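Local coordinates for protein catalase A (Saccharomyces cerevisiae, PDB 1A4E) that uses heme to convert hydrogen peroxide to water and oxygen, probably protecting the cell from peroxide generated by peroxisomal oxidases, at residues Gly61-Tyr65 with Ile299-Pro305; Tyr203-Asn207 with Gln405-Glu409; Leu228-Glu232 with Tyr451-Ile455. All coordinates share one frame; numbering follows the deposited sequence.

Contact 1: residues Gly61-Tyr65 with Ile299-Pro305; sequences GAFGY and IVLNENP
Val-300 rises as a bump under the Tyr-65 ring. Its CB stands 4.1 Å from the ring centroid and 25° off the normal, which identifies a CH-pi contact over one face, displaced toward the rim. The ring reaches this place because CG of Tyr-65 sits between the backbone N and the carbonyl carbon (chi1 61°), laying the aromatic side chain alongside Val-300 so that both point the same way. Asn-302 closes in at the ring's edge, in its plane, with ND2 3.6 Å from Tyr-65 CE1, and Arg-87 adds a cation-pi contact.

The hollow of the pair is Gly-64. Its CA lies 3.1 Å from Val-300 O in a CA-H...O contact, and Asn-302 OD1 comes to 3.4 Å from the same Gly-64 CA; a beta carbon on Gly-64 would collide with Val-300 O and with the CA of Leu-301. Farther along, Ala-62 CB meets Leu-301 CD1 at 4.3 Å, while the Pro-305 ring fits against the backbone of Gly-61, its CD 3.5 Å from Gly-61 O. The Phe-63 ring turns an edge to this proline, CE2 being 4.1 Å from Pro-305 CA, and Gln-311 of helix 308-313 touches both residues.

At Phe-63 the backbone pairing is irregular. Phe-63 N donates to Glu-303 O at 2.8 Å, but Phe-63 O accepts from Glu-303 N and, weakly, from Asn-302 N, so two residues face one. That is a classic beta bulge. The axes of the short segments 61-65 and 299-303 stand 115° apart, far from antiparallel; the bulge lies where strands 59-68 and 294-303 pair in the antiparallel beta-barrel of the heme catalases.

Contact 2: residues Tyr203-Asn207 with Gln405-Glu409; sequences YKWSN and QQHQE
Lys-204 drives its ammonium group into a cluster of oxygens supplied by Gln-405, Gln-408 and Glu-409. The charged interaction is the salt bridge from NZ of Lys-204 to OE1 of Glu-409, 2.8 Å long, which uses the syn lone pair of that oxygen. The carboxylate's other oxygen, OE2, is held by Tyr-214 OH and by a water.

Two hydrogen bonds to neutral amide oxygens complete the grip: Lys-204 NZ donates to Gln-408 OE1 at 2.8 Å and to Gln-405 OE1 at 3.0 Å. In both, NZ stands well above the amide plane, 53° out of it for Gln-408 and 63° for Gln-405. A bend in the lysine chain (chi3 -72°) carries NZ to this meeting point. Replacing Lys-204 by an alanine removes NZ and would probably leave the Glu-409 carboxylate without this positive partner and the two glutamine oxygens without their shared donor.

Water provides a further link, accepting from Gln-408 NE2 at 3.0 Å and donating to Lys-204 O at 2.7 Å, with Ser-206 OG also hydrogen-bonded to it.

Close packing follows at His-407, whose ring edge meets Ser-206, CE1 lying 3.0 Å from OG. Gln-408 CG covers one face of that ring, ND1 is hydrogen-bonded to Gly-210 O, and Trp-212 makes an edge-to-face contact with it.

Residues 405-408 form a type I beta turn, and Gln-405 also packs on Ala-415 of a third subunit. The arrangement belongs to the long connecting segment of catalases, which here fastens onto strand 203-206 of the antiparallel sheet near a subunit boundary.

Contact 3: residues Leu228-Glu232 with Tyr451-Ile455; sequences LTIEE and YNIGI
Ile-230 and Asn-452 mark the closest backbone approach, their CA atoms 7.0 Å apart, a spacing that leaves the contact to side chains. Residues 230-232 form the first turn of helix 230-239, with Thr-229 at its N-cap, whereas 451-455 is an inner piece of helix 445-457. At the start of helix 230-239, Glu-232 folds back so that OE2 accepts from both N and OG1 of Thr-229, the OG1 bond being 3.0 Å long and using the anti lone pair; the bond from Thr-229 N is the one that a glutamate at the third helix position makes in a capping box.

The touching branch of Ile-230 is CG2. With CG1 anti to the backbone N (chi1 -173°), CG2 projects into the angle between Asn-452, Tyr-451 and Ile-455. It comes 3.4 Å from Asn-452 OD1, reaches the edge of the tyrosine ring 3.7 Å from Tyr-451 CE2, and stands 3.8 Å from Ile-455 CD1.

This meeting joins a helix that follows barrel strand 212-221 to the C-terminal helical domain found in heme catalases. Behind helix 445-457, Val-486 of helix 477-487 touches both Tyr-451 and Ile-455, and Ile-455 CG2 lies over one face of the Tyr-451 ring.

Farther out, Glu-231 bends at chi2 to bring its carboxylate toward the tyrosine from the opposite direction, OE2 lying 3.2 Å from Tyr-451 CE2, with the carboxylate and ring planes only 18° apart. A water accepts from Ile-230 N at 3.1 Å and stands 2.8 Å from Asn-452 OD1. The side-chain nitrogen ND2 of Asn-452 donates to Phe-183 O and Asp-185 OD1, while Arg-108 packs against both Asn-452 and Ile-230.

In the fold
From the N terminus the chain passes 61-65, 203-207 and 228-232 in turn, and then meets their partners in the same order at 299-305, 405-409 and 451-455. Every pair of contacts therefore crosses, each closing a loop of about 200 residues or more. Contact 1 pairs two strands of the antiparallel sheet; contact 2 secures the later connecting segment to a strand of that same sheet, about 31 Å away between centres; contact 3 sets helix 445-457 of the C-terminal helical part against the start of helix 230-239. Contacts 2 and 3 lie on opposite sides of the chain's centre, about 43 Å apart between centres, and none of the three touches another.

Contact 1: residues Gly61-Tyr65 with Ile299-Pro305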
# COMPACT_ATOMS: atom_id res chain seq x y z
N GLY B 61 -23.26 -8.68 8.40
CA GLY B 61 -22.87 -8.88 9.79
C GLY B 61 -23.81 -8.23 10.78
O GLY B 61 -24.69 -7.45 10.43
N ALA B 62 -23.61 -8.57 12.06
CA ALA B 62 -24.41 -8.05 13.16
C ALA B 62 -23.71 -8.34 14.47
O ALA B 62 -22.88 -9.24 14.56
CB ALA B 62 -25.77 -8.72 13.22
N PHE B 63 -24.01 -7.53 15.49
CA PHE B 63 -23.49 -7.69 16.84
C PHE B 63 -24.52 -8.41 17.70
O PHE B 63 -25.71 -8.41 17.39
CB PHE B 63 -23.18 -6.34 17.50
CG PHE B 63 -22.07 -5.56 16.82
CD1 PHE B 63 -20.74 -5.81 17.16
CD2 PHE B 63 -22.39 -4.58 15.86
CE1 PHE B 63 -19.72 -5.09 16.53
CE2 PHE B 63 -21.36 -3.87 15.24
CZ PHE B 63 -20.03 -4.12 15.58
N GLY B 64 -24.04 -9.02 18.78
CA GLY B 64 -24.89 -9.71 19.72
C GLY B 64 -24.09 -10.16 20.92
O GLY B 64 -23.17 -9.48 21.36
N TYR B 65 -24.45 -11.32 21.48
CA TYR B 65 -23.73 -11.88 22.62
C TYR B 65 -23.82 -13.39 22.66
O TYR B 65 -24.68 -14.02 22.05
CB TYR B 65 -24.29 -11.32 23.94
CG TYR B 65 -25.76 -11.63 24.23
CD1 TYR B 65 -26.76 -10.77 23.78
CD2 TYR B 65 -26.10 -12.79 24.93
CE1 TYR B 65 -28.10 -11.06 24.02
CE2 TYR B 65 -27.44 -13.09 25.18
CZ TYR B 65 -28.43 -12.23 24.72
OH TYR B 65 -29.75 -12.53 24.96
N ILE B 299 -25.89 -18.08 21.12
CA ILE B 299 -25.45 -16.88 20.43
C ILE B 299 -26.74 -16.18 19.99
O ILE B 299 -27.55 -16.77 19.28
CB ILE B 299 -24.56 -17.24 19.21
CG1 ILE B 299 -23.22 -17.78 19.71
CG2 ILE B 299 -24.36 -16.01 18.31
CD1 ILE B 299 -22.27 -18.28 18.60
N VAL B 300 -26.99 -14.96 20.46
CA VAL B 300 -28.13 -14.16 20.03
C VAL B 300 -27.57 -12.96 19.27
O VAL B 300 -26.62 -12.32 19.72
CB VAL B 300 -28.96 -13.65 21.24
CG1 VAL B 300 -30.20 -12.90 20.75
CG2 VAL B 300 -29.39 -14.80 22.11
N LEU B 301 -28.09 -12.65 18.08
CA LEU B 301 -27.67 -11.45 17.36
C LEU B 301 -28.81 -10.46 17.46
O LEU B 301 -29.91 -10.66 16.93
CB LEU B 301 -27.36 -11.80 15.91
CG LEU B 301 -26.22 -12.77 15.63
CD1 LEU B 301 -26.09 -12.94 14.13
CD2 LEU B 301 -24.90 -12.27 16.20
N ASN B 302 -28.56 -9.36 18.18
CA ASN B 302 -29.60 -8.40 18.49
C ASN B 302 -29.30 -6.95 18.17
O ASN B 302 -30.04 -6.05 18.61
CB ASN B 302 -29.93 -8.54 19.98
CG ASN B 302 -28.79 -8.18 20.93
OD1 ASN B 302 -27.65 -7.91 20.56
ND2 ASN B 302 -29.12 -8.16 22.22
N GLU B 303 -28.24 -6.68 17.40
CA GLU B 303 -27.84 -5.32 17.09
C GLU B 303 -27.23 -5.20 15.70
O GLU B 303 -26.29 -5.89 15.34
CB GLU B 303 -26.83 -4.85 18.12
CG GLU B 303 -26.54 -3.36 18.08
CD GLU B 303 -25.34 -2.94 18.91
OE1 GLU B 303 -25.21 -3.35 20.06
OE2 GLU B 303 -24.51 -2.19 18.39
N ASN B 304 -27.82 -4.31 14.90
CA ASN B 304 -27.29 -4.01 13.59
C ASN B 304 -26.08 -3.07 13.65
O ASN B 304 -26.02 -2.21 14.54
CB ASN B 304 -28.38 -3.38 12.75
CG ASN B 304 -29.34 -4.41 12.19
OD1 ASN B 304 -28.95 -5.49 11.73
ND2 ASN B 304 -30.63 -4.08 12.18
N PRO B 305 -25.08 -3.18 12.77
CA PRO B 305 -24.00 -2.22 12.62
C PRO B 305 -24.52 -0.83 12.27
O PRO B 305 -25.57 -0.71 11.64
CB PRO B 305 -23.11 -2.80 11.53
CG PRO B 305 -23.38 -4.28 11.63
CD PRO B 305 -24.89 -4.30 11.85
O HOH W 1 -27.21 -6.40 9.76

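Contact 2: residues Tyr203-Asn207 with Gln405-Glu409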
# COMPACT_ATOMS: atom_id res chain seq x y z
N TYR B 203 -10.55 -29.20 17.28
CA TYR B 203 -9.74 -28.29 18.07
C TYR B 203 -9.36 -29.01 19.35
O TYR B 203 -9.85 -30.10 19.62
CB TYR B 203 -10.54 -27.03 18.38
CG TYR B 203 -10.65 -26.08 17.18
CD1 TYR B 203 -11.56 -26.33 16.14
CD2 TYR B 203 -9.84 -24.94 17.16
CE1 TYR B 203 -11.65 -25.43 15.07
CE2 TYR B 203 -9.93 -24.04 16.09
CZ TYR B 203 -10.83 -24.29 15.06
OH TYR B 203 -10.91 -23.40 14.01
N LYS B 204 -8.44 -28.46 20.15
CA LYS B 204 -8.08 -29.06 21.42
C LYS B 204 -8.41 -28.09 22.53
O LYS B 204 -7.84 -27.01 22.59
CB LYS B 204 -6.58 -29.40 21.46
CG LYS B 204 -6.24 -30.57 20.54
CD LYS B 204 -4.79 -30.99 20.69
CE LYS B 204 -3.83 -29.97 20.09
NZ LYS B 204 -2.45 -30.34 20.34
N TRP B 205 -9.39 -28.43 23.37
CA TRP B 205 -9.72 -27.59 24.51
C TRP B 205 -9.22 -28.25 25.79
O TRP B 205 -9.26 -29.47 25.93
CB TRP B 205 -11.24 -27.38 24.60
CG TRP B 205 -11.88 -26.54 23.49
CD1 TRP B 205 -11.18 -26.07 22.40
CD2 TRP B 205 -13.20 -26.16 23.44
NE1 TRP B 205 -12.03 -25.42 21.66
CE2 TRP B 205 -13.25 -25.44 22.23
CE3 TRP B 205 -14.36 -26.32 24.21
CZ2 TRP B 205 -14.44 -24.87 21.78
CZ3 TRP B 205 -15.55 -25.74 23.75
CH2 TRP B 205 -15.59 -25.02 22.55
N SER B 206 -8.70 -27.45 26.73
CA SER B 206 -8.14 -27.96 27.97
C SER B 206 -8.80 -27.33 29.18
O SER B 206 -9.17 -26.16 29.13
CB SER B 206 -6.66 -27.67 28.07
OG SER B 206 -5.97 -28.26 26.99
N ASN B 207 -8.96 -28.08 30.28
CA ASN B 207 -9.44 -27.48 31.52
C ASN B 207 -8.24 -26.99 32.33
O ASN B 207 -7.09 -27.16 31.92
CB ASN B 207 -10.26 -28.49 32.32
CG ASN B 207 -9.56 -29.75 32.83
OD1 ASN B 207 -8.35 -29.82 33.06
ND2 ASN B 207 -10.34 -30.80 33.06
N GLN B 405 0.67 -26.46 24.32
CA GLN B 405 0.38 -27.77 23.75
C GLN B 405 1.29 -28.90 24.22
O GLN B 405 1.09 -30.03 23.76
CB GLN B 405 0.41 -27.69 22.21
CG GLN B 405 -0.79 -26.94 21.58
CD GLN B 405 -0.92 -27.11 20.07
OE1 GLN B 405 -0.56 -28.14 19.52
NE2 GLN B 405 -1.44 -26.12 19.34
N GLN B 406 2.24 -28.66 25.16
CA GLN B 406 3.20 -29.66 25.66
C GLN B 406 2.59 -30.91 26.29
O GLN B 406 3.11 -32.02 26.20
CB GLN B 406 4.13 -29.17 26.77
CG GLN B 406 4.74 -27.81 26.76
CD GLN B 406 3.85 -26.71 27.33
OE1 GLN B 406 2.92 -26.23 26.69
NE2 GLN B 406 4.14 -26.26 28.54
N HIS B 407 1.50 -30.66 27.02
CA HIS B 407 0.74 -31.66 27.74
C HIS B 407 -0.08 -32.60 26.86
O HIS B 407 -0.70 -33.55 27.35
CB HIS B 407 -0.18 -30.94 28.72
CG HIS B 407 -1.25 -30.04 28.10
ND1 HIS B 407 -2.54 -30.02 28.43
CD2 HIS B 407 -1.06 -29.09 27.12
CE1 HIS B 407 -3.13 -29.11 27.70
NE2 HIS B 407 -2.23 -28.56 26.92
N GLN B 408 -0.09 -32.33 25.56
CA GLN B 408 -0.88 -33.09 24.62
C GLN B 408 -0.06 -34.14 23.88
O GLN B 408 0.73 -34.83 24.52
CB GLN B 408 -1.55 -32.06 23.70
CG GLN B 408 -2.47 -31.21 24.57
CD GLN B 408 -3.18 -30.04 23.91
OE1 GLN B 408 -2.65 -29.42 23.00
NE2 GLN B 408 -4.38 -29.70 24.38
N GLU B 409 -0.18 -34.32 22.56
CA GLU B 409 0.51 -35.37 21.82
C GLU B 409 2.03 -35.26 21.74
O GLU B 409 2.61 -34.18 21.84
CB GLU B 409 0.03 -35.45 20.39
CG GLU B 409 -1.48 -35.48 20.17
CD GLU B 409 -2.14 -34.13 19.89
OE1 GLU B 409 -1.72 -33.08 20.39
OE2 GLU B 409 -3.11 -34.13 19.14
O HOH W 2 -5.90 -27.15 24.52
O HOH W 3 -3.17 -31.96 17.44

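Contact 3: residues Leu228-Glu232 with Tyr451-Ile455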
# COMPACT_ATOMS: atom_id res chain seq x y z
N LEU B 228 -33.87 -23.00 0.08
CA LEU B 228 -34.47 -22.66 -1.19
C LEU B 228 -34.11 -23.75 -2.20
O LEU B 228 -33.15 -24.52 -2.02
CB LEU B 228 -33.92 -21.33 -1.72
CG LEU B 228 -34.10 -20.06 -0.90
CD1 LEU B 228 -33.39 -18.93 -1.61
CD2 LEU B 228 -35.58 -19.75 -0.72
N THR B 229 -34.94 -23.85 -3.24
CA THR B 229 -34.61 -24.70 -4.38
C THR B 229 -33.76 -23.84 -5.30
O THR B 229 -33.81 -22.61 -5.21
CB THR B 229 -35.88 -25.19 -5.11
OG1 THR B 229 -36.62 -24.07 -5.56
CG2 THR B 229 -36.74 -26.07 -4.21
N ILE B 230 -32.98 -24.42 -6.21
CA ILE B 230 -32.11 -23.62 -7.06
C ILE B 230 -32.88 -22.69 -7.99
O ILE B 230 -32.34 -21.65 -8.38
CB ILE B 230 -31.15 -24.61 -7.82
CG1 ILE B 230 -30.10 -23.81 -8.59
CG2 ILE B 230 -31.94 -25.52 -8.75
CD1 ILE B 230 -29.21 -22.87 -7.74
N GLU B 231 -34.14 -23.00 -8.30
CA GLU B 231 -34.98 -22.14 -9.14
C GLU B 231 -35.38 -20.88 -8.38
O GLU B 231 -35.35 -19.78 -8.94
CB GLU B 231 -36.27 -22.83 -9.58
CG GLU B 231 -36.11 -24.09 -10.42
CD GLU B 231 -36.04 -25.42 -9.67
OE1 GLU B 231 -36.03 -25.45 -8.43
OE2 GLU B 231 -36.00 -26.45 -10.35
N GLU B 232 -35.76 -21.04 -7.10
CA GLU B 232 -36.11 -19.91 -6.25
C GLU B 232 -34.91 -19.02 -6.01
O GLU B 232 -35.02 -17.80 -6.05
CB GLU B 232 -36.61 -20.35 -4.89
CG GLU B 232 -37.91 -21.11 -4.83
CD GLU B 232 -38.18 -21.60 -3.42
OE1 GLU B 232 -38.59 -20.80 -2.59
OE2 GLU B 232 -37.96 -22.79 -3.15
N TYR B 451 -30.71 -33.31 -9.56
CA TYR B 451 -31.07 -32.21 -10.44
C TYR B 451 -30.08 -31.05 -10.30
O TYR B 451 -29.63 -30.51 -11.31
CB TYR B 451 -32.49 -31.75 -10.11
CG TYR B 451 -32.94 -30.54 -10.91
CD1 TYR B 451 -33.34 -30.66 -12.25
CD2 TYR B 451 -32.94 -29.28 -10.29
CE1 TYR B 451 -33.73 -29.52 -12.96
CE2 TYR B 451 -33.33 -28.15 -11.01
CZ TYR B 451 -33.72 -28.28 -12.33
OH TYR B 451 -34.10 -27.15 -13.02
N ASN B 452 -29.73 -30.68 -9.05
CA ASN B 452 -28.81 -29.60 -8.75
C ASN B 452 -27.42 -29.87 -9.32
O ASN B 452 -26.78 -28.95 -9.82
CB ASN B 452 -28.69 -29.39 -7.24
CG ASN B 452 -29.97 -28.90 -6.58
OD1 ASN B 452 -30.89 -28.40 -7.23
ND2 ASN B 452 -30.12 -29.03 -5.26
N ILE B 453 -26.98 -31.13 -9.28
CA ILE B 453 -25.69 -31.48 -9.87
C ILE B 453 -25.85 -31.50 -11.39
O ILE B 453 -25.02 -30.95 -12.10
CB ILE B 453 -25.22 -32.86 -9.37
CG1 ILE B 453 -25.14 -32.88 -7.86
CG2 ILE B 453 -23.82 -33.13 -9.91
CD1 ILE B 453 -24.92 -34.27 -7.23
N GLY B 454 -26.95 -32.08 -11.88
CA GLY B 454 -27.19 -32.25 -13.30
C GLY B 454 -27.22 -30.97 -14.11
O GLY B 454 -26.58 -30.91 -15.16
N ILE B 455 -27.91 -29.93 -13.62
CA ILE B 455 -27.97 -28.65 -14.34
C ILE B 455 -26.66 -27.88 -14.32
O ILE B 455 -26.45 -27.00 -15.16
CB ILE B 455 -29.09 -27.74 -13.76
CG1 ILE B 455 -28.85 -27.34 -12.31
CG2 ILE B 455 -30.39 -28.48 -13.96
CD1 ILE B 455 -29.86 -26.31 -11.79
O HOH W 4 -33.14 -27.48 -5.86